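Local coordinates for capsid protein (Penaeus vannamei nodavirus, PDB 5YL0), which probably builds the nodavirus capsid, this fragment being an all-beta domain consistent with the protruding surface domain, at residues I17-S22 against V99-A104. Numbering follows the deposited sequence.
Sequences IKPEVS and VVLTTA
Pro19 lies over strand 95-101 and touches it with two ring atoms. Its CD meets Leu101 CD1 at 3.7 Å, and the two side chains cross at about a right angle. Its CG sits 3.6 Å from the backbone O of Val99, so one ring covers both side chain and main chain of the strand. Beside it, Ile17 CG1 reaches Val99 CB at 3.9 Å, with the two side chains set obliquely. That branch stands between the backbone N and the carbonyl carbon of Ile17 (chi1 60°), which turns it and CD1 onto the valine. Farther along, the loop passes over Ala104. The CB of Ala104 fits against the main chain, 3.5 Å from Pro19 O and 3.4 Å from Ser22 N. Ser22 supplies the polar grip. Its OG accepts the N-H of Ala104 at 2.9 Å, and the bond is nearly straight (168°). With chi1 at -61°, OG lies opposite the carbonyl carbon and faces the turn after the strand. A water bridges the backbones between these two ends: it accepts from Leu101 N at 2.8 Å and can donate to Val21 O. Apolar side chains thus meet at Ile17 and Pro19; toward Ser22 a methyl packs on main chain beside one direct hydrogen bond. A connecting loop here folds over the end of a strand in an antiparallel beta-sheet domain. It joins strand 8-15 to strand 26-30, outermost within the chain, which pairs with strand 95-101 through Val99 and Glu26. On the other flank runs strand 58-63, whose Leu59 touches Val99.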
loop_
_atom_site.group_PDB
_atom_site.type_symbol
_atom_site.label_atom_id
_atom_site.label_comp_id
_atom_site.label_asym_id
_atom_site.label_seq_id
_atom_site.Cartn_x
_atom_site.Cartn_y
_atom_site.Cartn_z
ATOM N N ILE B 17 12.375 1.248 -9.205
ATOM C CA ILE B 17 13.133 1.078 -10.445
ATOM C C ILE B 17 12.466 -0.001 -11.271
ATOM O O ILE B 17 11.596 -0.804 -10.814
ATOM C CB ILE B 17 14.597 0.759 -10.214
ATOM C CG1 ILE B 17 14.807 -0.515 -9.445
ATOM C CG2 ILE B 17 15.328 1.995 -9.643
ATOM C CD1 ILE B 17 16.242 -0.995 -9.357
ATOM N N LYS B 18 12.854 -0.019 -12.552
ATOM C CA LYS B 18 12.398 -0.992 -13.573
ATOM C C LYS B 18 13.622 -1.790 -13.981
ATOM O O LYS B 18 14.437 -1.354 -14.828
ATOM C CB LYS B 18 11.795 -0.255 -14.747
ATOM C CG LYS B 18 10.761 0.740 -14.338
ATOM C CD LYS B 18 10.016 1.345 -15.474
ATOM C CE LYS B 18 8.800 2.161 -14.957
ATOM N NZ LYS B 18 9.158 3.523 -14.581
ATOM N N PRO B 19 13.888 -2.945 -13.358
ATOM C CA PRO B 19 15.061 -3.761 -13.654
ATOM C C PRO B 19 15.091 -4.186 -15.104
ATOM O O PRO B 19 14.055 -4.316 -15.780
ATOM C CB PRO B 19 14.912 -4.944 -12.701
ATOM C CG PRO B 19 14.111 -4.427 -11.536
ATOM C CD PRO B 19 13.132 -3.501 -12.187
ATOM N N GLU B 20 16.313 -4.419 -15.585
ATOM C CA GLU B 20 16.528 -4.721 -17.003
ATOM C C GLU B 20 16.312 -6.185 -17.351
ATOM O O GLU B 20 16.048 -6.479 -18.527
ATOM C CB GLU B 20 17.994 -4.370 -17.396
ATOM C CG GLU B 20 18.283 -2.898 -17.245
ATOM C CD GLU B 20 19.554 -2.345 -17.891
ATOM O OE1 GLU B 20 19.727 -2.459 -19.140
ATOM O OE2 GLU B 20 20.271 -1.578 -17.156
ATOM N N VAL B 21 16.592 -7.064 -16.421
ATOM C CA VAL B 21 16.675 -8.521 -16.695
ATOM C C VAL B 21 15.689 -9.274 -15.806
ATOM O O VAL B 21 15.709 -9.112 -14.592
ATOM C CB VAL B 21 18.100 -9.051 -16.505
ATOM C CG1 VAL B 21 18.169 -10.580 -16.672
ATOM C CG2 VAL B 21 19.033 -8.339 -17.507
ATOM N N SER B 22 14.891 -10.159 -16.407
ATOM C CA SER B 22 13.880 -10.924 -15.641
ATOM C C SER B 22 14.518 -11.683 -14.567
ATOM O O SER B 22 15.502 -12.463 -14.811
ATOM C CB SER B 22 13.099 -11.838 -16.609
ATOM O OG SER B 22 12.441 -11.156 -17.556
ATOM N N VAL B 99 15.640 -4.892 -5.829
ATOM C CA VAL B 99 14.284 -4.912 -6.494
ATOM C C VAL B 99 14.352 -5.910 -7.621
ATOM O O VAL B 99 15.317 -5.877 -8.452
ATOM C CB VAL B 99 14.016 -3.509 -7.058
ATOM C CG1 VAL B 99 12.614 -3.573 -7.741
ATOM C CG2 VAL B 99 13.999 -2.466 -5.957
ATOM N N VAL B 100 13.403 -6.821 -7.691
ATOM C CA VAL B 100 13.375 -7.880 -8.714
ATOM C C VAL B 100 12.015 -7.866 -9.395
ATOM O O VAL B 100 10.950 -7.851 -8.687
ATOM C CB VAL B 100 13.531 -9.258 -8.068
ATOM C CG1 VAL B 100 13.412 -10.359 -9.118
ATOM C CG2 VAL B 100 14.739 -9.517 -7.194
ATOM N N LEU B 101 12.057 -7.860 -10.713
ATOM C CA LEU B 101 10.827 -8.018 -11.518
ATOM C C LEU B 101 10.868 -9.382 -12.115
ATOM O O LEU B 101 11.903 -9.739 -12.798
ATOM C CB LEU B 101 10.875 -7.029 -12.707
ATOM C CG LEU B 101 10.069 -5.752 -12.636
ATOM C CD1 LEU B 101 10.286 -5.051 -14.003
ATOM C CD2 LEU B 101 8.578 -6.078 -12.456
ATOM N N THR B 102 9.866 -10.201 -11.960
ATOM C CA THR B 102 9.880 -11.520 -12.508
ATOM C C THR B 102 9.934 -11.557 -14.006
ATOM O O THR B 102 10.705 -12.428 -14.556
ATOM C CB THR B 102 8.692 -12.285 -11.968
ATOM O OG1 THR B 102 8.734 -12.254 -10.557
ATOM C CG2 THR B 102 8.654 -13.764 -12.473
ATOM N N THR B 103 9.295 -10.712 -14.667
ATOM C CA THR B 103 9.331 -10.535 -16.114
ATOM C C THR B 103 9.670 -9.078 -16.367
ATOM O O THR B 103 8.841 -8.162 -16.114
ATOM C CB THR B 103 7.962 -10.926 -16.723
ATOM O OG1 THR B 103 7.679 -12.307 -16.435
ATOM C CG2 THR B 103 7.897 -10.740 -18.218
ATOM N N ALA B 104 10.864 -8.827 -16.904
ATOM C CA ALA B 104 11.370 -7.452 -16.992
ATOM C C ALA B 104 10.818 -6.634 -18.090
ATOM O O ALA B 104 10.947 -5.406 -18.056
ATOM C CB ALA B 104 12.908 -7.415 -17.045
HETATM O O HOH W 1 14.514 -8.085 -12.091
#